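Side-chain contacts in EAL/GGDEF domain protein (Methylococcus capsulatus, PDB 3ICL), which is of unknown specific function but belongs to the GGDEF domain family of alpha/beta proteins built round a central sheet: residues A22-D27 against L85-K90; G53-R58 against F110-Q115; Y147-K150 against N155-Q158; T5-R10 against R63-V68; L12-L17 against E133-L138. The protein carries 1 engineered substitution. One frame throughout, in Å; residues are numbered along the deposited sequence.

Contact 1 of 5, residues A22-D27 against L85-K90; sequences AAHERD and LLNGAK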
# COMPACT_ATOMS: atom_id res chain seq x y z
N ALA A 22 13.34 12.48 -7.07
CA ALA A 22 14.17 13.56 -7.57
C ALA A 22 13.83 14.86 -6.84
O ALA A 22 14.70 15.70 -6.60
CB ALA A 22 13.96 13.73 -9.08
N ALA A 23 12.56 15.02 -6.49
CA ALA A 23 12.08 16.22 -5.80
C ALA A 23 12.30 16.22 -4.29
O ALA A 23 12.64 17.25 -3.71
CB ALA A 23 10.60 16.42 -6.10
N HIS A 24 12.12 15.07 -3.66
CA HIS A 24 12.27 15.00 -2.21
C HIS A 24 13.34 14.04 -1.70
O HIS A 24 13.17 12.82 -1.77
CB HIS A 24 10.93 14.63 -1.58
CG HIS A 24 9.79 15.46 -2.06
ND1 HIS A 24 9.76 16.83 -1.92
CD2 HIS A 24 8.65 15.12 -2.70
CE1 HIS A 24 8.65 17.30 -2.45
NE2 HIS A 24 7.96 16.29 -2.93
N GLU A 25 14.43 14.61 -1.20
CA GLU A 25 15.53 13.82 -0.65
C GLU A 25 16.00 14.40 0.68
O GLU A 25 17.09 14.11 1.16
CB GLU A 25 16.70 13.74 -1.63
CG GLU A 25 16.46 12.83 -2.84
CD GLU A 25 16.02 11.42 -2.47
OE1 GLU A 25 16.54 10.85 -1.49
OE2 GLU A 25 15.16 10.86 -3.18
N ARG A 26 15.16 15.25 1.27
CA ARG A 26 15.44 15.86 2.57
C ARG A 26 14.89 14.92 3.64
O ARG A 26 13.83 14.32 3.46
CB ARG A 26 14.74 17.21 2.71
CG ARG A 26 15.43 18.40 2.07
CD ARG A 26 14.48 19.58 2.11
NE ARG A 26 13.66 19.55 3.32
CZ ARG A 26 12.58 20.29 3.52
NH1 ARG A 26 12.17 21.15 2.59
NH2 ARG A 26 11.89 20.17 4.65
N ASP A 27 15.60 14.81 4.76
CA ASP A 27 15.17 13.93 5.84
C ASP A 27 13.86 14.41 6.46
O ASP A 27 13.14 13.63 7.09
CB ASP A 27 16.25 13.86 6.91
CG ASP A 27 15.97 12.78 7.93
OD1 ASP A 27 15.98 11.59 7.55
OD2 ASP A 27 15.73 13.12 9.11
N LEU A 85 2.88 5.38 -2.71
CA LEU A 85 3.93 6.39 -2.72
C LEU A 85 3.52 7.63 -1.94
O LEU A 85 2.51 8.26 -2.25
CB LEU A 85 4.25 6.78 -4.16
CG LEU A 85 5.00 8.10 -4.41
CD1 LEU A 85 6.34 8.12 -3.68
CD2 LEU A 85 5.20 8.27 -5.92
N LEU A 86 4.29 7.96 -0.91
CA LEU A 86 4.03 9.16 -0.13
C LEU A 86 4.99 10.20 -0.70
O LEU A 86 6.20 10.17 -0.46
CB LEU A 86 4.29 8.90 1.36
CG LEU A 86 3.46 7.77 1.96
CD1 LEU A 86 3.67 7.74 3.46
CD2 LEU A 86 1.98 7.95 1.64
N ASN A 87 4.43 11.13 -1.46
CA ASN A 87 5.19 12.17 -2.14
C ASN A 87 5.61 13.30 -1.20
O ASN A 87 5.07 14.41 -1.28
CB ASN A 87 4.33 12.69 -3.30
CG ASN A 87 5.09 13.58 -4.25
OD1 ASN A 87 6.32 13.55 -4.30
ND2 ASN A 87 4.36 14.37 -5.03
N GLY A 88 6.58 13.02 -0.34
CA GLY A 88 7.02 13.99 0.64
C GLY A 88 6.20 13.70 1.88
O GLY A 88 5.08 14.17 2.01
N ALA A 89 6.77 12.92 2.80
CA ALA A 89 6.06 12.50 4.00
C ALA A 89 6.27 13.32 5.27
O ALA A 89 6.15 12.80 6.38
CB ALA A 89 6.39 11.04 4.29
N LYS A 90 6.55 14.61 5.12
CA LYS A 90 6.75 15.45 6.30
C LYS A 90 5.54 15.36 7.22
O LYS A 90 4.39 15.35 6.77
CB LYS A 90 6.97 16.91 5.88
CG LYS A 90 7.22 17.84 7.07
CD LYS A 90 7.63 19.24 6.61
CE LYS A 90 8.11 20.08 7.78
NZ LYS A 90 8.67 21.40 7.36
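The amide oxygen OD1 of N87 sits at the edge of the H24 imidazole, in the plane of the ring and 3.2 Å from its carbon CD2. NE2 of the same ring stands 3.5 Å from OD1, and the two side chains cross at about a right angle, with ring and amide planes 59° apart. N87 has its CG anti to the backbone N (chi1 -169°), which swings the amide across to H24. Over one face of the imidazole lies the backbone of G88, whose CA makes a CH-pi contact at 4.2 Å from the ring centroid. The bare CA lets the ring settle against the turn, and G88 N itself bonds back to L86 O, with N87 at the centre of an inverse gamma turn. Further out, R26 NH2 and K90 NZ approach to 4.4 Å, two like charges at the surface, K90 meeting the guanidinium at its edge. The contact joins the exit of helix 10-23 to the loop after strand 81-86, near N29, which holds K90 N. H24 is thus placed mainly by packing on G88, with the amide oxygen beside its edge, while R26 and K90 would, if anything, repel, softened probably by solvent.

Contact 2 of 5, residues G53-R58 against F110-Q115; sequences GDRLLR and FVFGAQ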
# COMPACT_ATOMS: atom_id res chain seq x y z
N GLY A 53 -14.40 -10.63 -5.63
CA GLY A 53 -12.98 -10.34 -5.45
C GLY A 53 -12.57 -9.03 -6.08
O GLY A 53 -11.88 -8.23 -5.46
N ASP A 54 -13.00 -8.79 -7.32
CA ASP A 54 -12.66 -7.54 -8.00
C ASP A 54 -13.29 -6.36 -7.29
O ASP A 54 -12.66 -5.31 -7.14
CB ASP A 54 -13.10 -7.58 -9.46
CG ASP A 54 -12.34 -8.60 -10.27
OD1 ASP A 54 -11.24 -9.01 -9.83
OD2 ASP A 54 -12.83 -8.99 -11.35
N ARG A 55 -14.54 -6.53 -6.87
CA ARG A 55 -15.24 -5.46 -6.16
C ARG A 55 -14.48 -5.10 -4.88
O ARG A 55 -14.33 -3.93 -4.56
CB ARG A 55 -16.67 -5.89 -5.81
CG ARG A 55 -17.58 -6.07 -7.01
CD ARG A 55 -19.00 -6.34 -6.57
NE ARG A 55 -19.54 -5.22 -5.81
CZ ARG A 55 -20.70 -5.24 -5.16
NH1 ARG A 55 -21.46 -6.33 -5.19
NH2 ARG A 55 -21.11 -4.17 -4.49
N LEU A 56 -14.01 -6.12 -4.17
CA LEU A 56 -13.27 -5.91 -2.94
C LEU A 56 -11.98 -5.13 -3.20
O LEU A 56 -11.65 -4.19 -2.48
CB LEU A 56 -12.94 -7.26 -2.28
CG LEU A 56 -12.07 -7.27 -1.02
CD1 LEU A 56 -12.65 -6.34 0.04
CD2 LEU A 56 -11.98 -8.69 -0.49
N LEU A 57 -11.25 -5.53 -4.25
CA LEU A 57 -10.00 -4.86 -4.61
C LEU A 57 -10.22 -3.39 -4.92
O LEU A 57 -9.39 -2.54 -4.57
CB LEU A 57 -9.36 -5.55 -5.81
CG LEU A 57 -8.76 -6.94 -5.57
CD1 LEU A 57 -8.27 -7.52 -6.90
CD2 LEU A 57 -7.62 -6.85 -4.57
N ARG A 58 -11.33 -3.08 -5.59
CA ARG A 58 -11.63 -1.70 -5.95
C ARG A 58 -12.03 -0.88 -4.72
O ARG A 58 -11.70 0.30 -4.62
CB ARG A 58 -12.77 -1.66 -6.98
CG ARG A 58 -12.93 -0.31 -7.67
CD ARG A 58 -14.09 -0.32 -8.65
NE ARG A 58 -14.13 0.89 -9.46
CZ ARG A 58 -13.30 1.15 -10.47
NH1 ARG A 58 -12.36 0.28 -10.80
NH2 ARG A 58 -13.41 2.29 -11.14
N PHE A 110 -16.36 -4.78 4.75
CA PHE A 110 -16.70 -4.55 3.35
C PHE A 110 -17.97 -5.36 3.18
O PHE A 110 -17.93 -6.59 3.18
CB PHE A 110 -15.61 -5.09 2.43
CG PHE A 110 -14.35 -4.27 2.43
CD1 PHE A 110 -14.22 -3.17 1.58
CD2 PHE A 110 -13.29 -4.60 3.26
CE1 PHE A 110 -13.05 -2.41 1.57
CE2 PHE A 110 -12.11 -3.84 3.26
CZ PHE A 110 -11.99 -2.75 2.41
N VAL A 111 -19.10 -4.69 3.04
CA VAL A 111 -20.35 -5.43 2.91
C VAL A 111 -20.81 -5.62 1.47
O VAL A 111 -21.08 -4.66 0.75
CB VAL A 111 -21.49 -4.74 3.71
CG1 VAL A 111 -22.73 -5.63 3.71
CG2 VAL A 111 -21.02 -4.47 5.13
N PHE A 112 -20.88 -6.88 1.05
CA PHE A 112 -21.32 -7.23 -0.29
C PHE A 112 -22.61 -8.01 -0.10
O PHE A 112 -22.59 -9.17 0.32
CB PHE A 112 -20.25 -8.08 -0.98
CG PHE A 112 -18.94 -7.36 -1.18
CD1 PHE A 112 -18.87 -6.24 -2.00
CD2 PHE A 112 -17.79 -7.78 -0.52
CE1 PHE A 112 -17.67 -5.55 -2.16
CE2 PHE A 112 -16.59 -7.10 -0.68
CZ PHE A 112 -16.53 -5.98 -1.50
N GLY A 113 -23.73 -7.37 -0.40
CA GLY A 113 -25.01 -8.02 -0.20
C GLY A 113 -25.16 -8.23 1.29
O GLY A 113 -24.98 -7.30 2.08
N ALA A 114 -25.48 -9.45 1.70
CA ALA A 114 -25.62 -9.77 3.11
C ALA A 114 -24.33 -10.42 3.62
O ALA A 114 -24.29 -10.96 4.73
CB ALA A 114 -26.80 -10.72 3.32
N GLN A 115 -23.28 -10.37 2.80
CA GLN A 115 -22.01 -10.97 3.17
C GLN A 115 -21.01 -9.96 3.71
O GLN A 115 -20.55 -9.08 2.98
CB GLN A 115 -21.42 -11.72 1.98
CG GLN A 115 -20.22 -12.60 2.31
CD GLN A 115 -20.47 -13.49 3.51
OE1 GLN A 115 -20.35 -13.06 4.65
NE2 GLN A 115 -20.84 -14.74 3.25
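Apolar packing of L56 on two phenylalanines carries most of this contact, where the type II' hairpin of strands 110-112 and 115-117 covers one side of the early turns of helix 50-67. Methyl CD1 of L56 lies over a face of the F110 ring as a CH-pi contact, 3.7 Å from the centroid and 17° off the ring normal. The leucine reaches it because its CG is anti to the backbone N (chi1 176°), the two side chains crossing at about a right angle. F112 instead brings its far end to the helix backbone: CZ is 3.6 Å from L56 CA and 3.9 Å from L56 CB. A second kind of contact sets a flat charged group against an aromatic ring. The guanidinium of R55, its chain bent at chi3, has F112 CD1 over the centre of one face, 3.8 Å from R55 CZ, while the two planes stand 71° apart and R55 NH2 lies in the plane of the ring at its edge. At the other ring, R63, further along the helix, makes a cation-pi contact with F110. The chemistry implies packing by dispersion, leucine filling the middle and the charged group left at the outer margin.

Contact 3 of 5, residues Y147-K150 against N155-Q158; sequences YHAK and NNYQ. With SO4 (sulfate ion), chain C.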
# COMPACT_ATOMS: atom_id res chain seq x y z
N TYR A 147 6.48 -8.64 3.89
CA TYR A 147 6.44 -10.07 4.15
C TYR A 147 6.89 -10.41 5.56
O TYR A 147 6.41 -11.37 6.15
CB TYR A 147 7.28 -10.83 3.11
CG TYR A 147 6.58 -10.98 1.78
CD1 TYR A 147 5.38 -11.67 1.68
CD2 TYR A 147 7.12 -10.43 0.62
CE1 TYR A 147 4.72 -11.80 0.46
CE2 TYR A 147 6.47 -10.55 -0.61
CZ TYR A 147 5.27 -11.24 -0.67
OH TYR A 147 4.61 -11.35 -1.87
N HIS A 148 7.82 -9.63 6.10
CA HIS A 148 8.28 -9.86 7.47
C HIS A 148 7.10 -9.62 8.40
O HIS A 148 6.83 -10.42 9.31
CB HIS A 148 9.43 -8.91 7.82
CG HIS A 148 10.77 -9.38 7.34
ND1 HIS A 148 11.86 -8.55 7.27
CD2 HIS A 148 11.20 -10.60 6.94
CE1 HIS A 148 12.91 -9.23 6.84
NE2 HIS A 148 12.53 -10.48 6.63
N ALA A 149 6.40 -8.52 8.17
CA ALA A 149 5.24 -8.17 8.97
C ALA A 149 4.20 -9.29 8.89
O ALA A 149 3.74 -9.80 9.90
CB ALA A 149 4.63 -6.86 8.48
N LYS A 150 3.87 -9.68 7.66
CA LYS A 150 2.89 -10.74 7.42
C LYS A 150 3.23 -12.03 8.15
O LYS A 150 2.35 -12.77 8.58
CB LYS A 150 2.78 -11.01 5.92
CG LYS A 150 1.68 -11.99 5.55
CD LYS A 150 1.66 -12.27 4.06
CE LYS A 150 0.59 -13.29 3.71
NZ LYS A 150 0.75 -13.80 2.31
N ASN A 155 -2.83 -7.22 10.24
CA ASN A 155 -3.28 -5.86 10.51
C ASN A 155 -2.17 -5.08 11.19
O ASN A 155 -2.37 -4.37 12.18
CB ASN A 155 -4.54 -5.89 11.37
CG ASN A 155 -5.66 -6.67 10.70
OD1 ASN A 155 -5.83 -6.59 9.48
ND2 ASN A 155 -6.42 -7.42 11.48
N ASN A 156 -0.98 -5.20 10.61
CA ASN A 156 0.22 -4.57 11.15
C ASN A 156 1.08 -3.94 10.08
O ASN A 156 0.83 -4.08 8.88
CB ASN A 156 1.04 -5.63 11.87
CG ASN A 156 1.36 -6.82 10.97
OD1 ASN A 156 0.75 -7.01 9.92
ND2 ASN A 156 2.32 -7.65 11.39
N TYR A 157 2.12 -3.24 10.52
CA TYR A 157 3.05 -2.62 9.61
C TYR A 157 4.42 -2.63 10.26
O TYR A 157 4.54 -2.79 11.48
CB TYR A 157 2.63 -1.17 9.29
CG TYR A 157 2.83 -0.14 10.39
CD1 TYR A 157 4.10 0.39 10.66
CD2 TYR A 157 1.75 0.33 11.13
CE1 TYR A 157 4.27 1.38 11.64
CE2 TYR A 157 1.92 1.31 12.12
CZ TYR A 157 3.18 1.83 12.36
OH TYR A 157 3.33 2.82 13.32
N GLN A 158 5.46 -2.51 9.45
CA GLN A 158 6.80 -2.46 9.98
C GLN A 158 7.74 -1.85 8.96
O GLN A 158 7.54 -2.00 7.74
CB GLN A 158 7.28 -3.84 10.43
CG GLN A 158 7.72 -4.78 9.34
CD GLN A 158 8.34 -6.04 9.92
OE1 GLN A 158 7.68 -6.79 10.62
NE2 GLN A 158 9.61 -6.26 9.62
S SO4 C . 1.29 -13.29 -1.32
O1 SO4 C . 2.19 -12.39 -2.08
O2 SO4 C . 0.16 -13.69 -2.19
O3 SO4 C . 2.04 -14.49 -0.90
O4 SO4 C . 0.76 -12.58 -0.13
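In the beta-alpha-beta unit of strand 121-127, helix 135-152 and strand 156-159, the end of the helix packs on the last strand, with N156 and Q158 both directed at A149. The N156 amide is turned so that A149 O lies close to its own plane: ND2 donates to that oxygen at 3.0 Å, with an N-H...O angle of 158°. Seen from the acceptor the donor is well above the carbonyl plane, by 58°, so the approach is not along a lone pair. With CG held between the backbone N and the carbonyl carbon (chi1 55°), the amide stands up from the strand toward the helix, and its OD1 is taken by S122 OG. Q158 runs extended beyond CG and lays its amide along the helix. OE1 comes to 3.3 Å from A149 CA, and NE2 to 3.2 Å from H148 CB, near the plane of the imidazole at its edge. Between them the methyl of A149 touches both amides, its CB 3.8 Å from N156 ND2. The opposite flank of this helix turn carries a sulfate ion, probably from the crystallisation liquor, that K81 also binds. Y147 OH donates to sulfate O1 at 2.6 Å, the oxygen lying at the edge of the ring near its plane, and the extended K150 donates a hydrogen bond from NZ to sulfate O4 at 2.7 Å.

Contact 4 of 5, residues T5-R10 against R63-V68; sequences TGLPNR and RIRTAV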
# COMPACT_ATOMS: atom_id res chain seq x y z
N THR A 5 -9.43 -1.68 -10.33
CA THR A 5 -9.45 -0.69 -9.25
C THR A 5 -9.60 0.76 -9.68
O THR A 5 -10.02 1.61 -8.88
CB THR A 5 -8.16 -0.77 -8.42
OG1 THR A 5 -7.05 -0.41 -9.24
CG2 THR A 5 -7.96 -2.17 -7.87
N GLY A 6 -9.27 1.06 -10.93
CA GLY A 6 -9.36 2.42 -11.40
C GLY A 6 -8.12 3.20 -10.99
O GLY A 6 -8.05 4.41 -11.16
N LEU A 7 -7.14 2.49 -10.43
CA LEU A 7 -5.88 3.10 -9.99
C LEU A 7 -4.93 3.29 -11.17
O LEU A 7 -5.12 2.70 -12.22
CB LEU A 7 -5.18 2.21 -8.95
CG LEU A 7 -5.82 2.02 -7.58
CD1 LEU A 7 -4.97 1.06 -6.75
CD2 LEU A 7 -5.96 3.36 -6.88
N PRO A 8 -3.89 4.12 -10.99
CA PRO A 8 -2.91 4.38 -12.05
C PRO A 8 -2.16 3.09 -12.42
O PRO A 8 -2.04 2.18 -11.59
CB PRO A 8 -1.98 5.41 -11.41
CG PRO A 8 -2.90 6.16 -10.49
CD PRO A 8 -3.71 5.06 -9.87
N ASN A 9 -1.67 3.03 -13.65
CA ASN A 9 -0.92 1.86 -14.12
C ASN A 9 0.41 1.76 -13.38
O ASN A 9 0.83 2.70 -12.70
CB ASN A 9 -0.60 1.96 -15.62
CG ASN A 9 -1.85 1.98 -16.48
OD1 ASN A 9 -2.78 1.20 -16.27
ND2 ASN A 9 -1.86 2.85 -17.48
N ARG A 10 1.05 0.61 -13.53
CA ARG A 10 2.34 0.35 -12.91
C ARG A 10 3.37 1.33 -13.49
O ARG A 10 4.27 1.79 -12.79
CB ARG A 10 2.75 -1.11 -13.21
CG ARG A 10 4.12 -1.54 -12.73
CD ARG A 10 4.35 -1.19 -11.27
NE ARG A 10 3.21 -1.53 -10.43
CZ ARG A 10 3.09 -1.13 -9.17
NH1 ARG A 10 4.04 -0.39 -8.61
NH2 ARG A 10 2.02 -1.45 -8.46
N ARG A 63 -10.39 3.08 -0.40
CA ARG A 63 -10.21 3.38 1.02
C ARG A 63 -8.76 3.76 1.28
O ARG A 63 -8.47 4.57 2.16
CB ARG A 63 -10.60 2.19 1.90
CG ARG A 63 -12.09 1.92 1.91
CD ARG A 63 -12.48 0.94 3.00
NE ARG A 63 -13.88 0.56 2.90
CZ ARG A 63 -14.47 -0.33 3.69
NH1 ARG A 63 -13.79 -0.92 4.65
NH2 ARG A 63 -15.75 -0.63 3.51
N ILE A 64 -7.84 3.16 0.52
CA ILE A 64 -6.43 3.49 0.69
C ILE A 64 -6.22 4.94 0.28
O ILE A 64 -5.54 5.69 0.97
CB ILE A 64 -5.54 2.57 -0.16
CG1 ILE A 64 -5.60 1.14 0.40
CG2 ILE A 64 -4.11 3.09 -0.15
CD1 ILE A 64 -4.80 0.12 -0.40
N ARG A 65 -6.81 5.33 -0.84
CA ARG A 65 -6.67 6.70 -1.31
C ARG A 65 -7.23 7.72 -0.31
O ARG A 65 -6.72 8.83 -0.20
CB ARG A 65 -7.34 6.87 -2.68
CG ARG A 65 -6.72 6.02 -3.77
CD ARG A 65 -7.17 6.43 -5.17
NE ARG A 65 -8.60 6.20 -5.38
CZ ARG A 65 -9.20 6.26 -6.57
NH1 ARG A 65 -8.49 6.54 -7.65
NH2 ARG A 65 -10.50 6.04 -6.66
N THR A 66 -8.28 7.34 0.41
CA THR A 66 -8.87 8.27 1.38
C THR A 66 -7.96 8.43 2.59
O THR A 66 -8.06 9.41 3.33
CB THR A 66 -10.24 7.78 1.93
OG1 THR A 66 -10.03 6.66 2.80
CG2 THR A 66 -11.15 7.38 0.80
N ALA A 67 -7.06 7.47 2.78
CA ALA A 67 -6.16 7.50 3.93
C ALA A 67 -4.79 8.11 3.65
O ALA A 67 -4.03 8.35 4.58
CB ALA A 67 -6.01 6.09 4.50
N VAL A 68 -4.47 8.34 2.39
CA VAL A 68 -3.18 8.95 2.05
C VAL A 68 -3.42 10.45 1.84
O VAL A 68 -4.50 10.95 2.15
CB VAL A 68 -2.55 8.32 0.78
CG1 VAL A 68 -2.23 6.86 1.05
CG2 VAL A 68 -3.49 8.44 -0.42
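An ST turn at T5-L7 shapes the loop leading into helix 10-23, and its G6 and L7 meet R65 near the end of helix 50-67. In the turn, T5 OG1 accepts from L7 N at 3.1 Å, with an N-H...O angle of 155°, and the same hydroxyl is bonded to D2. This bond probably helps to place L7, whose CD2 touches R65 CD at 3.7 Å. The two side chains slide past each other in opposite directions, L7 CD2 lying along the aliphatic part of the arginine, 4.1 Å from R65 NH1. R65 is bent at chi3 (-65°), a kink that turns its guanidinium along the loop, where NH1 stands 4.1 Å from G6 O, too far for more than a loose electrostatic pull. G6 has the positive phi that glycine readily adopts. On its inner side L7 packs against A61 of helix 50-67 and against V74 and F82 of the sheet, so the leucine bridges loop, helix and strands. Within the helix end, T66 OG1 donates to R63 O at 2.7 Å. The chemistry is consistent with the methylenes of R65 covering L7 as apolar packing, its charged end lying toward the surface.

Contact 5 of 5, residues L12-L17 against E133-L138; sequences LFCDRL and ETMEQL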
# COMPACT_ATOMS: atom_id res chain seq x y z
N LEU A 12 2.76 4.44 -14.69
CA LEU A 12 2.52 5.77 -14.16
C LEU A 12 3.03 5.85 -12.72
O LEU A 12 3.63 6.85 -12.32
CB LEU A 12 1.03 6.12 -14.21
CG LEU A 12 0.66 7.52 -13.70
CD1 LEU A 12 1.50 8.57 -14.42
CD2 LEU A 12 -0.82 7.75 -13.92
N PHE A 13 2.79 4.80 -11.94
CA PHE A 13 3.27 4.79 -10.56
C PHE A 13 4.79 4.94 -10.60
O PHE A 13 5.37 5.73 -9.86
CB PHE A 13 2.89 3.49 -9.86
CG PHE A 13 3.44 3.38 -8.46
CD1 PHE A 13 4.74 2.94 -8.23
CD2 PHE A 13 2.66 3.77 -7.37
CE1 PHE A 13 5.27 2.89 -6.94
CE2 PHE A 13 3.18 3.73 -6.07
CZ PHE A 13 4.48 3.29 -5.86
N CYS A 14 5.40 4.17 -11.49
CA CYS A 14 6.85 4.19 -11.67
C CYS A 14 7.33 5.61 -11.98
O CYS A 14 8.31 6.08 -11.41
CB CYS A 14 7.22 3.25 -12.82
SG CYS A 14 8.91 3.39 -13.42
N ASP A 15 6.64 6.28 -12.89
CA ASP A 15 7.00 7.64 -13.27
C ASP A 15 6.85 8.59 -12.08
O ASP A 15 7.69 9.46 -11.85
CB ASP A 15 6.13 8.13 -14.43
CG ASP A 15 6.43 7.41 -15.74
OD1 ASP A 15 7.35 6.56 -15.78
OD2 ASP A 15 5.74 7.72 -16.74
N ARG A 16 5.76 8.42 -11.34
CA ARG A 16 5.48 9.25 -10.17
C ARG A 16 6.58 9.09 -9.13
O ARG A 16 7.05 10.06 -8.55
CB ARG A 16 4.13 8.85 -9.55
CG ARG A 16 2.92 9.12 -10.43
CD ARG A 16 2.57 10.60 -10.46
NE ARG A 16 1.32 10.86 -11.18
CZ ARG A 16 0.13 10.42 -10.80
NH1 ARG A 16 -0.00 9.69 -9.70
NH2 ARG A 16 -0.95 10.71 -11.52
N LEU A 17 6.97 7.84 -8.88
CA LEU A 17 8.01 7.55 -7.90
C LEU A 17 9.35 8.16 -8.28
O LEU A 17 10.05 8.74 -7.44
CB LEU A 17 8.15 6.03 -7.73
CG LEU A 17 9.23 5.49 -6.78
CD1 LEU A 17 9.24 6.26 -5.47
CD2 LEU A 17 8.98 4.02 -6.53
N GLU A 133 18.02 3.99 -2.30
CA GLU A 133 18.11 5.21 -3.08
C GLU A 133 17.26 5.11 -4.34
O GLU A 133 16.44 5.98 -4.62
CB GLU A 133 19.56 5.50 -3.46
CG GLU A 133 20.37 6.21 -2.38
CD GLU A 133 19.86 7.62 -2.10
OE1 GLU A 133 20.48 8.32 -1.27
OE2 GLU A 133 18.84 8.02 -2.70
N THR A 134 17.46 4.03 -5.09
CA THR A 134 16.70 3.82 -6.33
C THR A 134 15.29 3.32 -6.03
O THR A 134 15.03 2.80 -4.95
CB THR A 134 17.38 2.76 -7.23
OG1 THR A 134 17.38 1.50 -6.54
CG2 THR A 134 18.80 3.17 -7.56
N MSE A 135 14.39 3.48 -6.98
CA MSE A 135 13.02 3.04 -6.78
C MSE A 135 12.96 1.51 -6.64
O MSE A 135 12.14 1.00 -5.88
CB MSE A 135 12.12 3.49 -7.94
CG MSE A 135 12.40 2.85 -9.30
SE MSE A 135 10.99 3.23 -10.59
CE MSE A 135 9.91 1.65 -10.34
N GLU A 136 13.83 0.80 -7.36
CA GLU A 136 13.84 -0.65 -7.27
C GLU A 136 14.24 -1.12 -5.88
O GLU A 136 13.66 -2.05 -5.33
CB GLU A 136 14.79 -1.28 -8.29
CG GLU A 136 14.88 -2.79 -8.13
CD GLU A 136 15.86 -3.46 -9.07
OE1 GLU A 136 16.17 -4.65 -8.83
OE2 GLU A 136 16.32 -2.80 -10.03
N GLN A 137 15.26 -0.48 -5.30
CA GLN A 137 15.72 -0.86 -3.97
C GLN A 137 14.66 -0.52 -2.93
O GLN A 137 14.41 -1.30 -2.01
CB GLN A 137 17.02 -0.14 -3.62
CG GLN A 137 18.18 -0.46 -4.54
CD GLN A 137 19.44 0.27 -4.14
OE1 GLN A 137 19.44 1.49 -3.96
NE2 GLN A 137 20.54 -0.48 -4.01
N LEU A 138 14.04 0.65 -3.08
CA LEU A 138 13.02 1.09 -2.13
C LEU A 138 11.83 0.13 -2.12
O LEU A 138 11.38 -0.30 -1.06
CB LEU A 138 12.56 2.50 -2.48
CG LEU A 138 11.98 3.33 -1.33
CD1 LEU A 138 13.03 3.52 -0.24
CD2 LEU A 138 11.51 4.68 -1.86
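Helix 10-23 meets the first turn of helix 135-152 with L17 and M135 at the closest backbone point, their CA atoms 6.8 Å apart. M135, present as selenomethionine, reaches across with its whole side chain. Its CB is pressed against L17 CD2 at 3.5 Å, tighter than the usual carbon-carbon contact, and CG of the leucine lies 3.7 Å from the same CB, the two side chains crossing obliquely. The leucine has CG anti to its own backbone nitrogen (chi1 177°), pointing the branch at the partner helix. M135 takes the less common first torsion, with CG between the backbone N and the carbonyl carbon (chi1 67°), and so runs alongside helix 10-23 toward the preceding turn. There its selenium comes to 3.5 Å from C14 SG, and CE, after a bend at chi3, to 3.7 Å from the same sulfur. L18 and L21 of helix 10-23 touch M135 as well, while L138, one turn along, packs on L33 of the sheet below. The start of helix 135-152 is fixed by a capping box: T134 OG1 accepts from Q137 N at 3.2 Å, and OE1 of Q137 receives weak bonds from the N atoms of E133 and T134. D15 and E136 point away, and the touching side chains, C14, L17 and M135, are apolar. The start of one helix set against the flank of another, both touching L33 on one face of the sheet, is typical of the layered alpha/beta architecture of GGDEF domains.

Contacts 1 and 5 lie close together, sharing helix 10-23: L85 of contact 1 packs on L17, R16 and F13 of contact 5. Contacts 2 and 4 likewise share helix 50-67 and touch where R63 meets F110. Contact 3 stands apart, its centre about 20 Å or more from the others, though it uses the far end of the helix that begins in contact 5. Contact 1 is the surface one, a histidine against a turn; the other four are partly buried, though contact 4 buries the least area. Among these, contacts 2 and 5 rely on apolar packing, contact 4 mixes leucine with an arginine chain, and contact 3 is the one with a clear hydrogen bond from segment to segment.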